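Local structure of putative sulfatase yidJ (Bacteroides fragilis, 2QZU) at residues A[77-89]-A[354-366]. The protein probably hydrolyses sulfate esters as a calcium-dependent arylsulfatase of the sulfatase family. Numbering follows the deposited sequence.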
ATOM      1  N   SER A  77     -17.757   5.128  10.849  1.00  6.98           N
ATOM      2  CA  SER A  77     -18.998   4.555  11.359  1.00  5.30           C
ATOM      3  C   SER A  77     -19.765   5.458  12.319  1.00  2.14           C
ATOM      4  O   SER A  77     -20.973   5.649  12.158  1.00  2.98           O
ATOM      5  CB  SER A  77     -18.728   3.199  12.012  1.00  8.58           C
ATOM      6  OG  SER A  77     -18.107   2.333  11.084  1.00  5.05           O
ATOM      7  N   PRO A  78     -19.079   6.025  13.328  1.00  5.99           N
ATOM      8  CA  PRO A  78     -19.775   6.901  14.275  1.00  2.54           C
ATOM      9  C   PRO A  78     -20.495   8.051  13.578  1.00  6.07           C
ATOM     10  O   PRO A  78     -21.654   8.345  13.886  1.00  6.65           O
ATOM     11  CB  PRO A  78     -18.648   7.385  15.188  1.00  5.34           C
ATOM     12  CG  PRO A  78     -17.718   6.203  15.214  1.00  3.08           C
ATOM     13  CD  PRO A  78     -17.683   5.798  13.748  1.00  5.64           C
ATOM     14  N   ALA A  79     -19.813   8.699  12.635  1.00  2.38           N
ATOM     15  CA  ALA A  79     -20.419   9.816  11.921  1.00  3.50           C
ATOM     16  C   ALA A  79     -21.634   9.353  11.118  1.00  2.07           C
ATOM     17  O   ALA A  79     -22.683   9.988  11.157  1.00  4.57           O
ATOM     18  CB  ALA A  79     -19.394  10.482  10.998  1.00  6.07           C
ATOM     19  N   ARG A  80     -21.490   8.247  10.394  1.00  2.66           N
ATOM     20  CA  ARG A  80     -22.589   7.716   9.591  1.00  5.61           C
ATOM     21  C   ARG A  80     -23.744   7.272  10.484  1.00  8.07           C
ATOM     22  O   ARG A  80     -24.912   7.410  10.118  1.00  5.55           O
ATOM     23  CB  ARG A  80     -22.088   6.549   8.730  1.00  3.47           C
ATOM     24  CG  ARG A  80     -21.023   6.984   7.723  1.00  3.93           C
ATOM     25  CD  ARG A  80     -20.202   5.821   7.190  1.00  7.84           C
ATOM     26  NE  ARG A  80     -19.161   6.285   6.277  1.00  7.75           N
ATOM     27  CZ  ARG A  80     -19.376   6.674   5.023  1.00 12.92           C
ATOM     28  NH1 ARG A  80     -20.602   6.653   4.514  1.00  8.79           N
ATOM     29  NH2 ARG A  80     -18.365   7.094   4.281  1.00 10.56           N
ATOM     30  N   GLY A  81     -23.404   6.756  11.662  1.00  4.91           N
ATOM     31  CA  GLY A  81     -24.417   6.311  12.605  1.00  8.55           C
ATOM     32  C   GLY A  81     -25.247   7.477  13.116  1.00  6.64           C
ATOM     33  O   GLY A  81     -26.454   7.348  13.340  1.00  6.38           O
HETATM   34  N   MSE A  82     -24.592   8.617  13.305  1.00  4.51           N
HETATM   35  CA  MSE A  82     -25.265   9.823  13.765  1.00  6.06           C
HETATM   36  C   MSE A  82     -26.154  10.351  12.647  1.00  9.45           C
HETATM   37  O   MSE A  82     -27.276  10.793  12.887  1.00 10.00           O
HETATM   38  CB  MSE A  82     -24.234  10.884  14.162  1.00  6.80           C
HETATM   39  CG  MSE A  82     -23.708  10.712  15.572  1.00  8.07           C
HETATM   40 SE   MSE A  82     -21.948  11.485  15.840  1.00 24.68          SE
HETATM   41  CE  MSE A  82     -21.079   9.912  16.532  1.00 28.76           C
ATOM     42  N   LEU A  83     -25.648  10.303  11.420  1.00  4.97           N
ATOM     43  CA  LEU A  83     -26.413  10.774  10.274  1.00  5.38           C
ATOM     44  C   LEU A  83     -27.704   9.981  10.103  1.00  6.56           C
ATOM     45  O   LEU A  83     -28.782  10.554   9.962  1.00  6.81           O
ATOM     46  CB  LEU A  83     -25.588  10.654   8.991  1.00  4.74           C
ATOM     47  CG  LEU A  83     -26.380  10.885   7.699  1.00  5.49           C
ATOM     48  CD1 LEU A  83     -26.881  12.326   7.653  1.00 10.16           C
ATOM     49  CD2 LEU A  83     -25.496  10.588   6.500  1.00 10.90           C
HETATM   50  N   MSE A  84     -27.598   8.660  10.125  1.00  6.63           N
HETATM   51  CA  MSE A  84     -28.771   7.820   9.929  1.00 11.02           C
HETATM   52  C   MSE A  84     -29.809   7.851  11.053  1.00 10.63           C
HETATM   53  O   MSE A  84     -31.011   7.810  10.783  1.00  9.34           O
HETATM   54  CB  MSE A  84     -28.346   6.374   9.664  1.00  8.95           C
HETATM   55  CG  MSE A  84     -27.434   6.188   8.454  1.00  8.63           C
HETATM   56 SE   MSE A  84     -28.046   7.071   6.826  1.00 24.44          SE
HETATM   57  CE  MSE A  84     -26.321   7.266   5.963  1.00 32.11           C
ATOM     58  N   THR A  85     -29.353   7.939  12.301  1.00  6.48           N
ATOM     59  CA  THR A  85     -30.257   7.940  13.452  1.00  6.68           C
ATOM     60  C   THR A  85     -30.644   9.313  13.997  1.00  8.49           C
ATOM     61  O   THR A  85     -31.660   9.445  14.686  1.00  8.88           O
ATOM     62  CB  THR A  85     -29.654   7.163  14.639  1.00  8.54           C
ATOM     63  OG1 THR A  85     -28.492   7.849  15.119  1.00  7.61           O
ATOM     64  CG2 THR A  85     -29.268   5.755  14.224  1.00  7.65           C
ATOM     65  N   GLY A  86     -29.830  10.323  13.715  1.00  7.49           N
ATOM     66  CA  GLY A  86     -30.111  11.651  14.231  1.00  8.71           C
ATOM     67  C   GLY A  86     -29.841  11.714  15.729  1.00  7.65           C
ATOM     68  O   GLY A  86     -30.315  12.618  16.420  1.00  7.81           O
HETATM   69  N   MSE A  87     -29.078  10.748  16.233  1.00 10.15           N
HETATM   70  CA  MSE A  87     -28.740  10.686  17.652  1.00 12.58           C
HETATM   71  C   MSE A  87     -27.238  10.819  17.841  1.00 10.61           C
HETATM   72  O   MSE A  87     -26.461  10.472  16.954  1.00  9.90           O
HETATM   73  CB  MSE A  87     -29.198   9.355  18.258  1.00  4.94           C
HETATM   74  CG  MSE A  87     -30.697   9.096  18.138  1.00 17.23           C
HETATM   75 SE   MSE A  87     -31.226   7.413  18.958  1.00 41.04          SE
HETATM   76  CE  MSE A  87     -31.465   6.338  17.370  1.00 45.92           C
ATOM     77  N   TYR A  88     -26.823  11.327  18.994  1.00  7.43           N
ATOM     78  CA  TYR A  88     -25.400  11.452  19.252  1.00  5.69           C
ATOM     79  C   TYR A  88     -24.874  10.023  19.495  1.00  8.00           C
ATOM     80  O   TYR A  88     -25.666   9.104  19.697  1.00  8.63           O
ATOM     81  CB  TYR A  88     -25.198  12.464  20.388  1.00  7.33           C
ATOM     82  CG  TYR A  88     -25.563  13.860  19.890  1.00 10.92           C
ATOM     83  CD1 TYR A  88     -24.754  14.517  18.956  1.00  7.12           C
ATOM     84  CD2 TYR A  88     -26.766  14.473  20.257  1.00  4.72           C
ATOM     85  CE1 TYR A  88     -25.134  15.737  18.395  1.00  9.77           C
ATOM     86  CE2 TYR A  88     -27.157  15.695  19.699  1.00  5.87           C
ATOM     87  CZ  TYR A  88     -26.335  16.320  18.766  1.00  5.70           C
ATOM     88  OH  TYR A  88     -26.724  17.514  18.191  1.00  8.92           O
ATOM     89  N   PRO A  89     -23.544   9.808  19.469  1.00  8.95           N
ATOM     90  CA  PRO A  89     -22.976   8.464  19.657  1.00  9.10           C
ATOM     91  C   PRO A  89     -23.503   7.479  20.701  1.00  8.49           C
ATOM     92  O   PRO A  89     -23.718   6.309  20.377  1.00  9.59           O
ATOM     93  CB  PRO A  89     -21.472   8.732  19.795  1.00 11.46           C
ATOM     94  CG  PRO A  89     -21.402  10.123  20.299  1.00 12.48           C
ATOM     95  CD  PRO A  89     -22.489  10.835  19.545  1.00 11.22           C
ATOM     96  N   LEU A 354     -23.504  29.358   8.968  1.00 10.00           N
ATOM     97  CA  LEU A 354     -24.216  28.429   9.852  1.00  9.25           C
ATOM     98  C   LEU A 354     -23.358  27.209  10.201  1.00  7.69           C
ATOM     99  O   LEU A 354     -22.886  26.510   9.310  1.00  8.74           O
ATOM    100  CB  LEU A 354     -25.502  27.949   9.177  1.00  9.87           C
ATOM    101  CG  LEU A 354     -26.361  27.012  10.032  1.00  6.33           C
ATOM    102  CD1 LEU A 354     -26.987  27.798  11.178  1.00  7.46           C
ATOM    103  CD2 LEU A 354     -27.443  26.375   9.168  1.00  8.00           C
HETATM  104  N   MSE A 355     -23.178  26.939  11.492  1.00  9.98           N
HETATM  105  CA  MSE A 355     -22.361  25.797  11.899  1.00 11.50           C
HETATM  106  C   MSE A 355     -23.163  24.498  11.903  1.00  8.35           C
HETATM  107  O   MSE A 355     -23.297  23.834  12.934  1.00 11.66           O
HETATM  108  CB  MSE A 355     -21.756  26.027  13.287  1.00 13.73           C
HETATM  109  CG  MSE A 355     -20.542  25.150  13.550  1.00 12.66           C
HETATM  110 SE   MSE A 355     -20.060  25.029  15.408  1.00 22.38          SE
HETATM  111  CE  MSE A 355     -19.738  26.916  15.745  1.00 11.77           C
ATOM    112  N   ILE A 356     -23.696  24.142  10.740  1.00  4.48           N
ATOM    113  CA  ILE A 356     -24.475  22.924  10.601  1.00  8.24           C
ATOM    114  C   ILE A 356     -23.542  21.720  10.714  1.00  9.60           C
ATOM    115  O   ILE A 356     -22.384  21.778  10.298  1.00  8.05           O
ATOM    116  CB  ILE A 356     -25.222  22.905   9.237  1.00  8.33           C
ATOM    117  CG1 ILE A 356     -26.012  21.605   9.079  1.00  8.01           C
ATOM    118  CG2 ILE A 356     -24.234  23.068   8.090  1.00  7.65           C
ATOM    119  CD1 ILE A 356     -26.975  21.628   7.906  1.00 12.78           C
ATOM    120  N   ALA A 357     -24.039  20.636  11.300  1.00  8.99           N
ATOM    121  CA  ALA A 357     -23.229  19.437  11.456  1.00  5.01           C
ATOM    122  C   ALA A 357     -23.765  18.304  10.600  1.00  7.10           C
ATOM    123  O   ALA A 357     -24.952  18.256  10.272  1.00  8.32           O
ATOM    124  CB  ALA A 357     -23.200  19.003  12.920  1.00  5.60           C
ATOM    125  N   PHE A 358     -22.872  17.388  10.253  1.00  8.20           N
ATOM    126  CA  PHE A 358     -23.210  16.218   9.453  1.00  6.51           C
ATOM    127  C   PHE A 358     -24.457  15.534  10.023  1.00 11.02           C
ATOM    128  O   PHE A 358     -25.366  15.165   9.280  1.00 10.38           O
ATOM    129  CB  PHE A 358     -22.012  15.258   9.473  1.00  8.68           C
ATOM    130  CG  PHE A 358     -22.145  14.061   8.568  1.00  5.64           C
ATOM    131  CD1 PHE A 358     -22.239  14.212   7.185  1.00  4.73           C
ATOM    132  CD2 PHE A 358     -22.089  12.771   9.098  1.00  5.63           C
ATOM    133  CE1 PHE A 358     -22.271  13.097   6.346  1.00  8.55           C
ATOM    134  CE2 PHE A 358     -22.119  11.651   8.271  1.00  8.28           C
ATOM    135  CZ  PHE A 358     -22.208  11.813   6.891  1.00  9.17           C
ATOM    136  N   ALA A 359     -24.505  15.399  11.346  1.00  6.78           N
ATOM    137  CA  ALA A 359     -25.618  14.726  12.019  1.00  9.73           C
ATOM    138  C   ALA A 359     -26.936  15.496  12.091  1.00  9.92           C
ATOM    139  O   ALA A 359     -27.963  14.933  12.462  1.00  9.44           O
ATOM    140  CB  ALA A 359     -25.191  14.312  13.423  1.00 11.71           C
ATOM    141  N   ASP A 360     -26.913  16.780  11.751  1.00  8.96           N
ATOM    142  CA  ASP A 360     -28.134  17.580  11.785  1.00  7.23           C
ATOM    143  C   ASP A 360     -28.977  17.383  10.533  1.00  3.18           C
ATOM    144  O   ASP A 360     -30.123  17.834  10.477  1.00  4.86           O
ATOM    145  CB  ASP A 360     -27.804  19.071  11.918  1.00  5.01           C
ATOM    146  CG  ASP A 360     -27.054  19.388  13.193  1.00 11.60           C
ATOM    147  OD1 ASP A 360     -27.310  18.714  14.219  1.00 10.38           O
ATOM    148  OD2 ASP A 360     -26.222  20.323  13.172  1.00 11.07           O
ATOM    149  N   LEU A 361     -28.422  16.704   9.533  1.00  7.39           N
ATOM    150  CA  LEU A 361     -29.145  16.509   8.283  1.00  4.73           C
ATOM    151  C   LEU A 361     -30.443  15.702   8.372  1.00  8.13           C
ATOM    152  O   LEU A 361     -31.353  15.920   7.574  1.00  9.47           O
ATOM    153  CB  LEU A 361     -28.206  15.917   7.221  1.00  8.78           C
ATOM    154  CG  LEU A 361     -27.129  16.913   6.762  1.00 11.24           C
ATOM    155  CD1 LEU A 361     -26.139  16.224   5.837  1.00 13.05           C
ATOM    156  CD2 LEU A 361     -27.783  18.094   6.052  1.00  9.93           C
ATOM    157  N   TYR A 362     -30.542  14.793   9.340  1.00  7.36           N
ATOM    158  CA  TYR A 362     -31.755  13.986   9.514  1.00  7.04           C
ATOM    159  C   TYR A 362     -32.962  14.913   9.765  1.00  7.83           C
ATOM    160  O   TYR A 362     -33.859  15.006   8.924  1.00 11.98           O
ATOM    161  CB  TYR A 362     -31.552  12.999  10.680  1.00 10.09           C
ATOM    162  CG  TYR A 362     -32.648  11.976  10.941  1.00  4.74           C
ATOM    163  CD1 TYR A 362     -33.999  12.333  10.941  1.00  4.79           C
ATOM    164  CD2 TYR A 362     -32.317  10.672  11.315  1.00  9.40           C
ATOM    165  CE1 TYR A 362     -34.988  11.417  11.313  1.00  7.97           C
ATOM    166  CE2 TYR A 362     -33.290   9.757  11.690  1.00  7.59           C
ATOM    167  CZ  TYR A 362     -34.623  10.129  11.689  1.00 10.75           C
ATOM    168  OH  TYR A 362     -35.578   9.214  12.064  1.00  9.67           O
ATOM    169  N   PRO A 363     -32.992  15.631  10.907  1.00  5.19           N
ATOM    170  CA  PRO A 363     -34.155  16.504  11.114  1.00  4.94           C
ATOM    171  C   PRO A 363     -34.238  17.676  10.130  1.00  9.69           C
ATOM    172  O   PRO A 363     -35.328  18.054   9.699  1.00 10.09           O
ATOM    173  CB  PRO A 363     -33.985  16.971  12.558  1.00  9.50           C
ATOM    174  CG  PRO A 363     -32.501  17.032  12.709  1.00 10.01           C
ATOM    175  CD  PRO A 363     -32.042  15.750  12.030  1.00  7.79           C
ATOM    176  N   THR A 364     -33.088  18.238   9.774  1.00  5.79           N
ATOM    177  CA  THR A 364     -33.050  19.370   8.852  1.00  6.16           C
ATOM    178  C   THR A 364     -33.655  19.044   7.487  1.00  8.95           C
ATOM    179  O   THR A 364     -34.539  19.759   7.012  1.00  7.53           O
ATOM    180  CB  THR A 364     -31.602  19.883   8.672  1.00  8.59           C
ATOM    181  OG1 THR A 364     -31.078  20.272   9.949  1.00  7.41           O
ATOM    182  CG2 THR A 364     -31.564  21.089   7.731  1.00  7.41           C
ATOM    183  N   LEU A 365     -33.196  17.965   6.857  1.00  6.26           N
ATOM    184  CA  LEU A 365     -33.719  17.593   5.543  1.00  7.96           C
ATOM    185  C   LEU A 365     -35.188  17.179   5.607  1.00 10.19           C
ATOM    186  O   LEU A 365     -35.995  17.604   4.784  1.00  9.92           O
ATOM    187  CB  LEU A 365     -32.883  16.461   4.935  1.00  6.43           C
ATOM    188  CG  LEU A 365     -31.460  16.844   4.498  1.00  6.53           C
ATOM    189  CD1 LEU A 365     -30.664  15.589   4.160  1.00  5.35           C
ATOM    190  CD2 LEU A 365     -31.529  17.774   3.291  1.00 10.42           C
ATOM    191  N   LEU A 366     -35.538  16.361   6.593  1.00  6.52           N
ATOM    192  CA  LEU A 366     -36.919  15.910   6.723  1.00  9.89           C
ATOM    193  C   LEU A 366     -37.896  17.079   6.843  1.00  9.92           C
ATOM    194  O   LEU A 366     -38.951  17.071   6.211  1.00  9.01           O
ATOM    195  CB  LEU A 366     -37.058  14.980   7.931  1.00  8.97           C
ATOM    196  CG  LEU A 366     -37.392  13.508   7.657  1.00 18.26           C
ATOM    197  CD1 LEU A 366     -36.687  13.013   6.411  1.00 11.44           C
ATOM    198  CD2 LEU A 366     -37.011  12.673   8.874  1.00 11.01           C
TER
HETATM  199  O   HOH W   1     -28.543  13.185  10.585  1.00 18.37           O
HETATM  200  O   HOH W   2     -25.425  18.262  15.877  1.00  7.69           O
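L83 meets F358 and A359 in the closely packed apolar part of the contact. Its CD2 lies 3.5 Å from F358 CZ, and the leucine side chain crosses that of the phenylalanine at about a right angle, while its other methyl, CD1, reaches L361 CB at 3.9 Å. A branched leucine suits this place because its two methyls serve two neighbours. With CG anti to the backbone N (chi1 -174°), the F358 ring is set beside helix 77-85, where the A79 carbonyl oxygen sits at its edge, 3.4 Å from CE2, close to the slightly positive ring hydrogens. The small A359 lets the backbones close in: its CB touches CB of the selenomethionine M82 at 3.6 Å, next to the 4.4 Å approach of the L83 and A359 CA atoms.

Both segments belong to the alkaline-phosphatase-like core of the sulfatase, in which helices pack against a large mixed sheet; L83 and L361 both rest on F32 of strand 29-35. Helix 361-366 runs at 34° to helix 77-85.

Toward the C-terminal end of helix 77-85 the backbones are joined more loosely, through water, though still buried. No direct hydrogen bond joins the segments; instead one water donates to L83 O and A359 O and accepts from Y362 N. The Y362 ring is nevertheless packed closely, its edge against M84 O, 3.1 Å from CE2, and its hydroxyl bonds to R114 O. G86, with positive phi, ends the helix where a side chain would press on this ring. Y88 OH and D360 OD1 stand 4.2 Å apart, bridged by a second water; the D360 carboxylate also takes A357 N and Q399, so an aspartate here can pin the start of the 3-10 segment 358-360 that precedes helix 361-366.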